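Acyl-CoA dehydrogenase (Bacillus anthracis, PDB 3OWA) binds FAD and, as an acyl-CoA dehydrogenase, probably catalyses the flavin-dependent alpha,beta-dehydrogenation of acyl-CoA thioesters. Local coordinates at residues A[400-403]-A[404-408]; A[411-414]-A[415-419]; A[357-360]-A[361-365]; A[115-118]-A[119-123]. One frame throughout, in Å; residues are numbered along the deposited sequence. Where two conformers were deposited one is given.

Overall arrangement
All four contacts are local, and three of them gather round the FAD. Interaction 1 (400-408) meets the dimethylbenzene end of the flavin and the ribityl chain, interaction 2 (411-419) the adenosine end; their centres lie 15 Å apart, and Arg405 O to Asn411 N, 3.0 Å, joins them. Interaction 3 (357-365) touches both: Lys365 NZ reaches Phe407 O at 2.6 Å and Asn411 OD1 at 2.8 Å. Interaction 4 (115-123), in the N-terminal domain, brings the Ile121 side chain to about 4 Å from FAD and touches Glu408 of interaction 1, but its nearest atoms stay about 12 Å from those of interaction 2. Interactions 1 and 2 also touch the second subunit.

Interaction 1: residues A[400-403]-A[404-408]; sequences DSRI and NRIFE. With FAD (flavin-adenine dinucleotide), chain E.
Two arginine side chains lie flat on each other: the guanidinium groups of Arg402 and Arg405 stack with centres 3.6 Å apart and planes 14° from parallel, Arg405 NH1 standing over the centre of the Arg402 group. Asp377 of the second subunit forms salt bridges with both and probably offsets their like charges, while Asp373 of the same chain holds Arg405 as well. Ile403 faces the flavin. With its CG1 anti to the backbone N (chi1 -173°), that carbon sits over one face of the Phe407 ring, in the conformer given, 3.6 Å from the centroid in a CH-pi contact, and CD1 runs on to 3.3 Å from FAD C8M. The same ring conformer presents its edge to FAD, CE2 lying 3.6 Å from C6. Ile403 O accepts two backbone bonds, from Phe407 N at 2.9 Å, nearly straight, and from Ile406 N at 2.8 Å, which winds the chain into a tight turn. Asn404 is tied back by two waters, one from its OD1 to Asp400 O, the other from its ND2 to Ser401 OG. The turn follows helix 393-401 and precedes helix 411-427, with Ser401 and Asn404 against helix 358-383 and Asn404 and Phe407 against helix 257-293.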
loop_
_atom_site.group_PDB
_atom_site.type_symbol
_atom_site.label_atom_id
_atom_site.label_comp_id
_atom_site.label_asym_id
_atom_site.label_seq_id
_atom_site.Cartn_x
_atom_site.Cartn_y
_atom_site.Cartn_z
ATOM N N ASP A 400 -0.980 1.297 11.785
ATOM C CA ASP A 400 -1.589 0.171 12.488
ATOM C C ASP A 400 -2.040 -0.876 11.477
ATOM O O ASP A 400 -2.102 -2.069 11.808
ATOM C CB ASP A 400 -2.843 0.634 13.287
ATOM C CG ASP A 400 -2.520 1.566 14.480
ATOM O OD1 ASP A 400 -1.339 1.729 14.934
ATOM O OD2 ASP A 400 -3.522 2.148 15.012
ATOM N N SER A 401 -2.478 -0.453 10.283
ATOM C CA SER A 401 -3.151 -1.329 9.338
ATOM C C SER A 401 -2.190 -2.420 8.853
ATOM O O SER A 401 -2.596 -3.569 8.611
ATOM C CB SER A 401 -3.600 -0.499 8.108
ATOM O OG SER A 401 -3.990 -1.324 7.001
ATOM N N ARG A 402 -0.919 -2.073 8.754
ATOM C CA ARG A 402 0.006 -2.917 7.929
ATOM C C ARG A 402 0.110 -4.380 8.461
ATOM O O ARG A 402 0.299 -5.381 7.664
ATOM C CB ARG A 402 1.370 -2.198 7.817
ATOM C CG ARG A 402 2.421 -2.942 6.918
ATOM C CD ARG A 402 1.755 -3.072 5.494
ATOM N NE ARG A 402 2.481 -3.904 4.535
ATOM C CZ ARG A 402 2.435 -5.239 4.473
ATOM N NH1 ARG A 402 1.691 -5.956 5.304
ATOM N NH2 ARG A 402 3.120 -5.867 3.531
ATOM N N ILE A 403 -0.043 -4.531 9.765
ATOM C CA ILE A 403 0.142 -5.839 10.414
ATOM C C ILE A 403 -1.059 -6.733 10.123
ATOM O O ILE A 403 -0.951 -7.969 10.194
ATOM C CB ILE A 403 0.474 -5.705 11.959
ATOM C CG1 ILE A 403 0.847 -7.042 12.641
ATOM C CG2 ILE A 403 -0.727 -5.124 12.715
ATOM C CD1 ILE A 403 2.060 -7.715 12.059
ATOM N N ASN A 404 -2.205 -6.156 9.750
ATOM C CA ASN A 404 -3.370 -7.005 9.613
ATOM C C ASN A 404 -3.193 -7.984 8.454
ATOM O O ASN A 404 -3.866 -9.019 8.437
ATOM C CB ASN A 404 -4.647 -6.228 9.364
ATOM C CG ASN A 404 -4.964 -5.281 10.499
ATOM O OD1 ASN A 404 -4.687 -5.594 11.642
ATOM N ND2 ASN A 404 -5.482 -4.089 10.179
ATOM N N ARG A 405 -2.317 -7.671 7.493
ATOM C CA ARG A 405 -2.128 -8.596 6.347
ATOM C C ARG A 405 -1.189 -9.722 6.704
ATOM O O ARG A 405 -0.876 -10.617 5.874
ATOM C CB ARG A 405 -1.676 -7.823 5.104
ATOM C CG ARG A 405 -2.716 -6.798 4.628
ATOM C CD ARG A 405 -2.146 -5.689 3.743
ATOM N NE ARG A 405 -1.269 -6.312 2.737
ATOM C CZ ARG A 405 -0.317 -5.670 2.087
ATOM N NH1 ARG A 405 -0.100 -4.365 2.334
ATOM N NH2 ARG A 405 0.454 -6.350 1.221
ATOM N N ILE A 406 -0.722 -9.702 7.948
ATOM C CA ILE A 406 0.253 -10.671 8.410
ATOM C C ILE A 406 -0.327 -11.531 9.520
ATOM O O ILE A 406 -0.132 -12.749 9.527
ATOM C CB ILE A 406 1.573 -9.969 8.814
ATOM C CG1 ILE A 406 2.342 -9.521 7.572
ATOM C CG2 ILE A 406 2.457 -10.890 9.665
ATOM C CD1 ILE A 406 3.165 -8.307 7.834
ATOM N N PHE A 407 -1.142 -10.891 10.374
ATOM C CA PHE A 407 -1.928 -11.518 11.450
ATOM C C PHE A 407 -2.801 -12.647 11.030
ATOM O O PHE A 407 -3.316 -12.649 9.898
ATOM C CB PHE A 407 -2.888 -10.496 12.070
ATOM C CG PHE A 407 -2.296 -9.667 13.178
ATOM C CD1 PHE A 407 -2.980 -8.534 13.634
ATOM C CD2 PHE A 407 -1.106 -10.040 13.808
ATOM C CE1 PHE A 407 -2.452 -7.744 14.692
ATOM C CE2 PHE A 407 -0.593 -9.274 14.885
ATOM C CZ PHE A 407 -1.261 -8.130 15.313
ATOM N N GLU A 408 -3.025 -13.595 11.954
ATOM C CA GLU A 408 -4.114 -14.576 11.711
ATOM C C GLU A 408 -3.872 -15.336 10.422
ATOM O O GLU A 408 -4.815 -15.665 9.668
ATOM C CB GLU A 408 -5.525 -13.954 11.755
ATOM C CG GLU A 408 -5.858 -13.288 13.134
ATOM C CD GLU A 408 -5.905 -14.270 14.370
ATOM O OE1 GLU A 408 -5.737 -13.766 15.524
ATOM O OE2 GLU A 408 -6.141 -15.513 14.223
HETATM P PA FAD E . 6.846 -16.272 8.202
HETATM O O1A FAD E . 8.335 -16.427 8.380
HETATM O O2A FAD E . 6.014 -17.444 8.581
HETATM O O5B FAD E . 6.500 -15.825 6.727
HETATM C C5B FAD E . 7.321 -14.983 5.957
HETATM C C4B FAD E . 6.787 -14.859 4.537
HETATM O O4B FAD E . 6.799 -16.134 3.876
HETATM C C3B FAD E . 5.347 -14.355 4.538
HETATM O O3B FAD E . 5.077 -13.542 3.398
HETATM C C2B FAD E . 4.581 -15.642 4.366
HETATM O O2B FAD E . 3.328 -15.443 3.784
HETATM C C1B FAD E . 5.486 -16.416 3.443
HETATM N N9A FAD E . 5.223 -17.855 3.542
HETATM C C8A FAD E . 5.322 -18.650 4.655
HETATM N N7A FAD E . 5.000 -19.915 4.333
HETATM C C5A FAD E . 4.721 -19.953 3.017
HETATM C C6A FAD E . 4.344 -21.003 2.143
HETATM N N6A FAD E . 4.294 -22.274 2.560
HETATM N N1A FAD E . 4.116 -20.698 0.825
HETATM C C2A FAD E . 4.261 -19.402 0.355
HETATM N N3A FAD E . 4.665 -18.376 1.204
HETATM C C4A FAD E . 4.872 -18.646 2.513
HETATM N N1 FAD E . 1.228 -14.960 17.516
HETATM C C2 FAD E . 0.557 -15.522 18.579
HETATM O O2 FAD E . 0.432 -16.725 18.654
HETATM N N3 FAD E . 0.007 -14.755 19.586
HETATM C C4 FAD E . 0.127 -13.402 19.582
HETATM O O4 FAD E . -0.402 -12.765 20.506
HETATM C C4X FAD E . 0.798 -12.811 18.506
HETATM N N5 FAD E . 0.964 -11.440 18.494
HETATM C C5X FAD E . 1.681 -10.838 17.471
HETATM C C6 FAD E . 1.831 -9.447 17.493
HETATM C C7 FAD E . 2.573 -8.830 16.491
HETATM C C7M FAD E . 2.752 -7.327 16.519
HETATM C C8 FAD E . 3.147 -9.634 15.481
HETATM C C8M FAD E . 3.948 -9.079 14.348
HETATM C C9 FAD E . 2.949 -11.011 15.442
HETATM C C9A FAD E . 2.226 -11.631 16.432
HETATM N N10 FAD E . 2.025 -13.001 16.399
HETATM C C10 FAD E . 1.357 -13.595 17.463
HETATM C "C1'" FAD E . 2.679 -13.874 15.336
HETATM C "C2'" FAD E . 2.168 -13.623 13.913
HETATM O "O2'" FAD E . 0.780 -13.748 13.707
HETATM C "C3'" FAD E . 3.240 -14.194 12.764
HETATM O "O3'" FAD E . 3.946 -13.049 12.439
HETATM C "C4'" FAD E . 2.692 -14.746 11.695
HETATM O "O4'" FAD E . 1.879 -15.816 12.175
HETATM C "C5'" FAD E . 3.551 -15.119 10.487
HETATM O "O5'" FAD E . 4.780 -15.597 10.970
HETATM P P FAD E . 6.181 -14.954 10.617
HETATM O O1P FAD E . 6.085 -13.500 11.020
HETATM O O2P FAD E . 7.270 -15.726 11.306
HETATM O O3P FAD E . 6.318 -14.974 9.029
HETATM O O HOH W 1 -3.838 -3.729 13.575
HETATM O O HOH W 2 -5.213 -4.031 7.027
#

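Interaction 2: residues A[411-414]-A[415-419]; sequences NEIN and RLIVP. With FAD (flavin-adenine dinucleotide), chain E.
Regular i to i+4 bonds, Arg415 N to Asn411 O, Leu416 N to Glu412 O (both 2.9 Å) and Ile417 N to Ile413 O, wind the first turns of helix 411-427. One side of these turns borders the adenosine half of FAD. Glu412 OE2 accepts a hydrogen bond from the ribose hydroxyl O2B at 3.0 Å and another from Gln381 of the second subunit; a bend at chi2 (67°) turns the carboxylate toward the sugar. Its other oxygen, OE1, pairs with Lys310 of the second subunit and takes a bond from a water, 2.8 Å away, that in turn accepts from Arg415 NH2 at 2.7 Å. Ile413 CD1 comes to 3.8 Å from FAD C5A, and Leu416 CD1 to 3.7 Å from N1A, so two apolar ends one turn apart border the adenine. Arg415 reaches back alongside Asn411, its NH2 near Asn411 CB, to salt bridges with Asp498 and Glu370. Asn411 itself is gripped at both ends of its amide, by Lys365 at OD1 and Ser369 at ND2. The helix packs on helices 358-383 and 490-520, with Asn414 and Ile417 also against helix 257-293 and Leu416 touching Leu306 of the second subunit.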
loop_
_atom_site.group_PDB
_atom_site.type_symbol
_atom_site.label_atom_id
_atom_site.label_comp_id
_atom_site.label_asym_id
_atom_site.label_seq_id
_atom_site.Cartn_x
_atom_site.Cartn_y
_atom_site.Cartn_z
ATOM N N ASN A 411 -1.774 -13.112 4.512
ATOM C CA ASN A 411 -2.715 -13.241 3.429
ATOM C C ASN A 411 -2.291 -14.274 2.368
ATOM O O ASN A 411 -3.144 -14.861 1.685
ATOM C CB ASN A 411 -2.994 -11.887 2.802
ATOM C CG ASN A 411 -3.834 -11.018 3.713
ATOM O OD1 ASN A 411 -4.258 -11.472 4.782
ATOM N ND2 ASN A 411 -4.102 -9.791 3.303
ATOM N N GLU A 412 -0.991 -14.526 2.239
ATOM C CA GLU A 412 -0.558 -15.577 1.288
ATOM C C GLU A 412 -1.088 -16.943 1.752
ATOM O O GLU A 412 -1.601 -17.735 0.954
ATOM C CB GLU A 412 0.980 -15.664 1.203
ATOM C CG GLU A 412 1.642 -14.426 0.533
ATOM C CD GLU A 412 1.497 -13.144 1.368
ATOM O OE1 GLU A 412 1.116 -12.087 0.796
ATOM O OE2 GLU A 412 1.761 -13.206 2.602
ATOM N N ILE A 413 -0.893 -17.244 3.037
ATOM C CA ILE A 413 -1.279 -18.548 3.541
ATOM C C ILE A 413 -2.807 -18.692 3.465
ATOM O O ILE A 413 -3.327 -19.729 3.028
ATOM C CB ILE A 413 -0.744 -18.773 4.994
ATOM C CG1 ILE A 413 0.777 -19.014 4.982
ATOM C CG2 ILE A 413 -1.521 -19.902 5.694
ATOM C CD1 ILE A 413 1.217 -20.329 4.342
ATOM N N ASN A 414 -3.512 -17.643 3.897
ATOM C CA ASN A 414 -4.972 -17.591 3.795
ATOM C C ASN A 414 -5.489 -17.795 2.377
ATOM O O ASN A 414 -6.526 -18.425 2.202
ATOM C CB ASN A 414 -5.495 -16.271 4.316
ATOM C CG ASN A 414 -5.728 -16.286 5.809
ATOM O OD1 ASN A 414 -4.914 -15.810 6.581
ATOM N ND2 ASN A 414 -6.859 -16.834 6.218
ATOM N N ARG A 415 -4.778 -17.275 1.377
ATOM C CA ARG A 415 -5.126 -17.496 -0.018
ATOM C C ARG A 415 -4.843 -18.924 -0.461
ATOM O O ARG A 415 -5.673 -19.533 -1.133
ATOM C CB ARG A 415 -4.390 -16.529 -0.962
ATOM C CG ARG A 415 -5.013 -15.117 -0.989
ATOM C CD ARG A 415 -4.076 -14.131 -1.722
ATOM N NE ARG A 415 -4.819 -12.953 -2.177
ATOM C CZ ARG A 415 -4.591 -11.703 -1.773
ATOM N NH1 ARG A 415 -5.329 -10.702 -2.260
ATOM N NH2 ARG A 415 -3.606 -11.447 -0.916
ATOM N N LEU A 416 -3.681 -19.450 -0.088
ATOM C CA LEU A 416 -3.274 -20.778 -0.518
ATOM C C LEU A 416 -4.179 -21.895 -0.010
ATOM O O LEU A 416 -4.326 -22.912 -0.665
ATOM C CB LEU A 416 -1.846 -21.076 -0.078
ATOM C CG LEU A 416 -0.760 -20.275 -0.759
ATOM C CD1 LEU A 416 0.529 -20.546 -0.004
ATOM C CD2 LEU A 416 -0.639 -20.736 -2.223
ATOM N N ILE A 417 -4.809 -21.696 1.133
ATOM C CA ILE A 417 -5.633 -22.751 1.689
ATOM C C ILE A 417 -7.046 -22.792 1.117
ATOM O O ILE A 417 -7.706 -23.838 1.212
ATOM C CB ILE A 417 -5.689 -22.709 3.236
ATOM C CG1 ILE A 417 -6.368 -21.422 3.735
ATOM C CG2 ILE A 417 -4.280 -22.891 3.818
ATOM C CD1 ILE A 417 -6.232 -21.235 5.242
ATOM N N VAL A 418 -7.509 -21.689 0.530
ATOM C CA VAL A 418 -8.850 -21.654 -0.027
ATOM C C VAL A 418 -9.168 -22.746 -1.108
ATOM O O VAL A 418 -10.158 -23.498 -0.966
ATOM C CB VAL A 418 -9.275 -20.211 -0.473
ATOM C CG1 VAL A 418 -10.516 -20.260 -1.393
ATOM C CG2 VAL A 418 -9.563 -19.342 0.750
ATOM N N PRO A 419 -8.362 -22.845 -2.183
ATOM C CA PRO A 419 -8.728 -23.885 -3.169
ATOM C C PRO A 419 -8.724 -25.303 -2.620
ATOM O O PRO A 419 -9.615 -26.074 -2.959
ATOM C CB PRO A 419 -7.657 -23.747 -4.243
ATOM C CG PRO A 419 -7.154 -22.318 -4.089
ATOM C CD PRO A 419 -7.184 -22.073 -2.620
HETATM P PA FAD E . 6.846 -16.272 8.202
HETATM O O1A FAD E . 8.335 -16.427 8.380
HETATM O O2A FAD E . 6.014 -17.444 8.581
HETATM O O5B FAD E . 6.500 -15.825 6.727
HETATM C C5B FAD E . 7.321 -14.983 5.957
HETATM C C4B FAD E . 6.787 -14.859 4.537
HETATM O O4B FAD E . 6.799 -16.134 3.876
HETATM C C3B FAD E . 5.347 -14.355 4.538
HETATM O O3B FAD E . 5.077 -13.542 3.398
HETATM C C2B FAD E . 4.581 -15.642 4.366
HETATM O O2B FAD E . 3.328 -15.443 3.784
HETATM C C1B FAD E . 5.486 -16.416 3.443
HETATM N N9A FAD E . 5.223 -17.855 3.542
HETATM C C8A FAD E . 5.322 -18.650 4.655
HETATM N N7A FAD E . 5.000 -19.915 4.333
HETATM C C5A FAD E . 4.721 -19.953 3.017
HETATM C C6A FAD E . 4.344 -21.003 2.143
HETATM N N6A FAD E . 4.294 -22.274 2.560
HETATM N N1A FAD E . 4.116 -20.698 0.825
HETATM C C2A FAD E . 4.261 -19.402 0.355
HETATM N N3A FAD E . 4.665 -18.376 1.204
HETATM C C4A FAD E . 4.872 -18.646 2.513
HETATM N N1 FAD E . 1.228 -14.960 17.516
HETATM C C2 FAD E . 0.557 -15.522 18.579
HETATM O O2 FAD E . 0.432 -16.725 18.654
HETATM N N3 FAD E . 0.007 -14.755 19.586
HETATM C C4 FAD E . 0.127 -13.402 19.582
HETATM O O4 FAD E . -0.402 -12.765 20.506
HETATM C C4X FAD E . 0.798 -12.811 18.506
HETATM N N5 FAD E . 0.964 -11.440 18.494
HETATM C C5X FAD E . 1.681 -10.838 17.471
HETATM C C6 FAD E . 1.831 -9.447 17.493
HETATM C C7 FAD E . 2.573 -8.830 16.491
HETATM C C7M FAD E . 2.752 -7.327 16.519
HETATM C C8 FAD E . 3.147 -9.634 15.481
HETATM C C8M FAD E . 3.948 -9.079 14.348
HETATM C C9 FAD E . 2.949 -11.011 15.442
HETATM C C9A FAD E . 2.226 -11.631 16.432
HETATM N N10 FAD E . 2.025 -13.001 16.399
HETATM C C10 FAD E . 1.357 -13.595 17.463
HETATM C "C1'" FAD E . 2.679 -13.874 15.336
HETATM C "C2'" FAD E . 2.168 -13.623 13.913
HETATM O "O2'" FAD E . 0.780 -13.748 13.707
HETATM C "C3'" FAD E . 3.240 -14.194 12.764
HETATM O "O3'" FAD E . 3.946 -13.049 12.439
HETATM C "C4'" FAD E . 2.692 -14.746 11.695
HETATM O "O4'" FAD E . 1.879 -15.816 12.175
HETATM C "C5'" FAD E . 3.551 -15.119 10.487
HETATM O "O5'" FAD E . 4.780 -15.597 10.970
HETATM P P FAD E . 6.181 -14.954 10.617
HETATM O O1P FAD E . 6.085 -13.500 11.020
HETATM O O2P FAD E . 7.270 -15.726 11.306
HETATM O O3P FAD E . 6.318 -14.974 9.029
HETATM O O HOH W 3 -1.180 -12.524 -0.789
#

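Interaction 3: residues A[357-360]-A[361-365]; sequences YAIE and CSLNK
Four successive i to i+4 backbone bonds open helix 358-383, part of the helical C-terminal domain of the acyl-CoA dehydrogenase family: Cys361 N to Tyr357 O, Ser362 N to Ala358 O, Leu363 N to Ile359 O and Asn364 N to Glu360 O, all between 3.0 and 3.1 Å. The bond from Leu363 is the straightest, with an N-H...O angle of 172°. Tyr357 occupies the N-cap position; its carbonyl receives the first of these bonds, while its hydroxyl reaches Val12 O. Ala358 O has a second donor, a water at 2.9 Å that, in one of two Ser362 conformers, also bonds Ser362 OG at 3.2 Å; this OG probably bonds the Asn414 side chain too. Glu360 bends at chi2 (87°), OE1 meeting the backbone N of Gly15, so the N-terminal residues are held by both Tyr357 and Glu360. Ile359 and Leu363 run side by side and point the same way, CG2 of the former 4.0 Å from CD1 of the latter. This is plain helix packing without direct FAD contact: Tyr357 and Asn364 lie against helix 305-336, Cys361 against helix 257-293, Ile359 against helix 411-427 and Leu363 against helix 490-520.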
loop_
_atom_site.group_PDB
_atom_site.type_symbol
_atom_site.label_atom_id
_atom_site.label_comp_id
_atom_site.label_asym_id
_atom_site.label_seq_id
_atom_site.Cartn_x
_atom_site.Cartn_y
_atom_site.Cartn_z
ATOM N N TYR A 357 -17.604 -22.716 8.244
ATOM C CA TYR A 357 -17.386 -21.579 7.365
ATOM C C TYR A 357 -15.940 -21.093 7.323
ATOM O O TYR A 357 -15.694 -19.897 7.167
ATOM C CB TYR A 357 -18.348 -20.463 7.733
ATOM C CG TYR A 357 -19.765 -20.970 7.743
ATOM C CD1 TYR A 357 -20.449 -21.141 8.932
ATOM C CD2 TYR A 357 -20.401 -21.314 6.553
ATOM C CE1 TYR A 357 -21.738 -21.637 8.949
ATOM C CE2 TYR A 357 -21.681 -21.789 6.548
ATOM C CZ TYR A 357 -22.347 -21.963 7.746
ATOM O OH TYR A 357 -23.633 -22.445 7.738
ATOM N N ALA A 358 -14.988 -22.022 7.436
ATOM C CA ALA A 358 -13.556 -21.668 7.381
ATOM C C ALA A 358 -13.212 -20.913 6.108
ATOM O O ALA A 358 -12.389 -20.006 6.154
ATOM C CB ALA A 358 -12.647 -22.892 7.551
ATOM N N ILE A 359 -13.839 -21.270 4.978
ATOM C CA ILE A 359 -13.560 -20.585 3.716
ATOM C C ILE A 359 -13.945 -19.110 3.776
ATOM O O ILE A 359 -13.132 -18.241 3.498
ATOM C CB ILE A 359 -14.205 -21.262 2.499
ATOM C CG1 ILE A 359 -13.516 -22.596 2.219
ATOM C CG2 ILE A 359 -14.107 -20.347 1.280
ATOM C CD1 ILE A 359 -14.301 -23.514 1.244
ATOM N N GLU A 360 -15.193 -18.848 4.116
ATOM C CA GLU A 360 -15.698 -17.502 4.295
ATOM C C GLU A 360 -14.846 -16.687 5.300
ATOM O O GLU A 360 -14.599 -15.506 5.080
ATOM C CB GLU A 360 -17.178 -17.568 4.721
ATOM C CG GLU A 360 -18.103 -18.152 3.626
ATOM C CD GLU A 360 -18.233 -19.702 3.641
ATOM O OE1 GLU A 360 -19.186 -20.189 3.004
ATOM O OE2 GLU A 360 -17.396 -20.420 4.273
ATOM N N CYS A 361 -14.389 -17.312 6.389
ATOM C CA CYS A 361 -13.539 -16.613 7.388
ATOM C C CYS A 361 -12.223 -16.138 6.789
ATOM O O CYS A 361 -11.794 -14.990 7.023
ATOM C CB CYS A 361 -13.238 -17.525 8.601
ATOM S SG CYS A 361 -14.702 -17.863 9.644
ATOM N N SER A 362 -11.569 -17.011 6.027
ATOM C CA SER A 362 -10.298 -16.673 5.377
ATOM C C SER A 362 -10.500 -15.586 4.329
ATOM O O SER A 362 -9.710 -14.639 4.251
ATOM C CB SER A 362 -9.667 -17.913 4.734
ATOM O OG SER A 362 -8.814 -18.566 5.659
ATOM N N LEU A 363 -11.566 -15.698 3.539
ATOM C CA LEU A 363 -11.896 -14.630 2.586
ATOM C C LEU A 363 -12.093 -13.271 3.252
ATOM O O LEU A 363 -11.628 -12.273 2.725
ATOM C CB LEU A 363 -13.132 -14.955 1.724
ATOM C CG LEU A 363 -13.135 -16.278 0.937
ATOM C CD1 LEU A 363 -14.488 -16.462 0.245
ATOM C CD2 LEU A 363 -11.950 -16.385 -0.045
ATOM N N ASN A 364 -12.832 -13.236 4.351
ATOM C CA ASN A 364 -13.107 -11.990 5.078
ATOM C C ASN A 364 -11.822 -11.391 5.584
ATOM O O ASN A 364 -11.599 -10.180 5.492
ATOM C CB ASN A 364 -13.991 -12.258 6.294
ATOM C CG ASN A 364 -15.461 -12.497 5.946
ATOM O OD1 ASN A 364 -15.947 -12.223 4.834
ATOM N ND2 ASN A 364 -16.178 -13.002 6.922
ATOM N N LYS A 365 -10.952 -12.238 6.111
ATOM C CA LYS A 365 -9.718 -11.752 6.653
ATOM C C LYS A 365 -8.844 -11.083 5.583
ATOM O O LYS A 365 -8.332 -9.975 5.803
ATOM C CB LYS A 365 -8.966 -12.870 7.376
ATOM C CG LYS A 365 -7.775 -12.382 8.195
ATOM C CD LYS A 365 -6.484 -12.424 7.421
ATOM C CE LYS A 365 -5.409 -11.714 8.171
ATOM N NZ LYS A 365 -4.051 -11.828 7.536
HETATM O O HOH W 4 -10.343 -19.959 8.151
#

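Interaction 4: residues A[115-118]-A[119-123]; sequences HGAH and VGIGS
Val119 N bonds to His115 O at 2.9 Å in the last regular turn of helix 110-122 before a wider, pi-type turn at 119-122, in the helical N-terminal domain of the acyl-CoA dehydrogenase fold. There the register slips by one residue: Gly122 N takes Ala117 O at 2.9 Å, an i to i+5 bond. Gly120 N still finds Gly116 O, but the bond is weak and its angle is only 127°. The same carbonyl also accepts from a water at 2.7 Å, and this water receives Ile121 N at 3.0 Å, so the amide displaced by the widening is satisfied through solvent. Gly120 and Gly122 both lie in the widened turn.

Both ring nitrogens of His118, and NE2 of His115, bond outside the turn. His118 ND1 pairs with the N of Ala149 and NE2 with Leu142 O, a combination that fixes the rotation of the ring and ties the helix to the start of strand 149-152. His115 NE2 reaches Leu79 O, and its ring also stacks with Phe105. Val119 lies over one face of the His115 ring, with CG1 4.1 Å from its centroid in a CH-pi contact. Ala117 CB and Ile121 CG1 make a looser apolar pair, and the Ile121 side chain touches Tyr151 and comes within about 4 Å of the FAD. The His118 carbonyl accepts from a side chain: Ser123 OG, anti to its own carbonyl carbon (chi1 -72°), donates to His118 O at 2.8 Å while standing over one face of the His118 ring, 3.9 Å from CE1.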
loop_
_atom_site.group_PDB
_atom_site.type_symbol
_atom_site.label_atom_id
_atom_site.label_comp_id
_atom_site.label_asym_id
_atom_site.label_seq_id
_atom_site.Cartn_x
_atom_site.Cartn_y
_atom_site.Cartn_z
ATOM N N HIS A 115 -7.910 -5.678 23.311
ATOM C CA HIS A 115 -9.198 -6.220 23.671
ATOM C C HIS A 115 -9.468 -7.546 22.918
ATOM O O HIS A 115 -9.889 -8.549 23.529
ATOM C CB HIS A 115 -10.262 -5.190 23.335
ATOM C CG HIS A 115 -11.657 -5.709 23.437
ATOM N ND1 HIS A 115 -12.339 -6.222 22.352
ATOM C CD2 HIS A 115 -12.516 -5.762 24.485
ATOM C CE1 HIS A 115 -13.550 -6.596 22.735
ATOM N NE2 HIS A 115 -13.674 -6.349 24.029
ATOM N N GLY A 116 -9.247 -7.547 21.603
ATOM C CA GLY A 116 -9.489 -8.739 20.753
ATOM C C GLY A 116 -8.691 -9.952 21.171
ATOM O O GLY A 116 -9.192 -11.077 21.083
ATOM N N ALA A 117 -7.411 -9.755 21.543
ATOM C CA ALA A 117 -6.580 -10.860 22.021
ATOM C C ALA A 117 -7.126 -11.374 23.369
ATOM O O ALA A 117 -7.059 -12.569 23.660
ATOM C CB ALA A 117 -5.135 -10.432 22.189
ATOM N N HIS A 118 -7.649 -10.482 24.199
ATOM C CA HIS A 118 -8.228 -10.976 25.415
ATOM C C HIS A 118 -9.518 -11.782 25.187
ATOM O O HIS A 118 -9.629 -12.879 25.706
ATOM C CB HIS A 118 -8.476 -9.873 26.453
ATOM C CG HIS A 118 -9.271 -10.355 27.634
ATOM N ND1 HIS A 118 -8.705 -11.078 28.665
ATOM C CD2 HIS A 118 -10.601 -10.276 27.911
ATOM C CE1 HIS A 118 -9.644 -11.382 29.551
ATOM N NE2 HIS A 118 -10.802 -10.904 29.119
ATOM N N VAL A 119 -10.492 -11.236 24.453
ATOM C CA VAL A 119 -11.780 -11.894 24.308
ATOM C C VAL A 119 -11.769 -12.999 23.231
ATOM O O VAL A 119 -12.648 -13.857 23.233
ATOM C CB VAL A 119 -12.942 -10.901 23.985
ATOM C CG1 VAL A 119 -13.065 -9.830 25.087
ATOM C CG2 VAL A 119 -12.784 -10.283 22.564
ATOM N N GLY A 120 -10.772 -13.010 22.361
ATOM C CA GLY A 120 -10.810 -13.925 21.225
ATOM C C GLY A 120 -9.798 -15.028 21.473
ATOM O O GLY A 120 -10.057 -15.957 22.232
ATOM N N ILE A 121 -8.632 -14.911 20.869
ATOM C CA ILE A 121 -7.670 -16.003 20.889
ATOM C C ILE A 121 -7.254 -16.363 22.337
ATOM O O ILE A 121 -6.922 -17.503 22.605
ATOM C CB ILE A 121 -6.456 -15.680 20.011
ATOM C CG1 ILE A 121 -5.786 -14.355 20.452
ATOM C CG2 ILE A 121 -6.889 -15.622 18.557
ATOM C CD1 ILE A 121 -4.504 -13.989 19.648
ATOM N N GLY A 122 -7.297 -15.407 23.263
ATOM C CA GLY A 122 -6.888 -15.653 24.636
ATOM C C GLY A 122 -7.927 -16.412 25.469
ATOM O O GLY A 122 -7.576 -17.348 26.175
ATOM N N SER A 123 -9.198 -16.015 25.390
ATOM C CA SER A 123 -10.237 -16.585 26.255
ATOM C C SER A 123 -10.955 -17.760 25.607
ATOM O O SER A 123 -11.272 -18.748 26.296
ATOM C CB SER A 123 -11.297 -15.538 26.637
ATOM O OG SER A 123 -10.778 -14.593 27.576
HETATM O O HOH W 5 -8.651 -12.629 18.918
#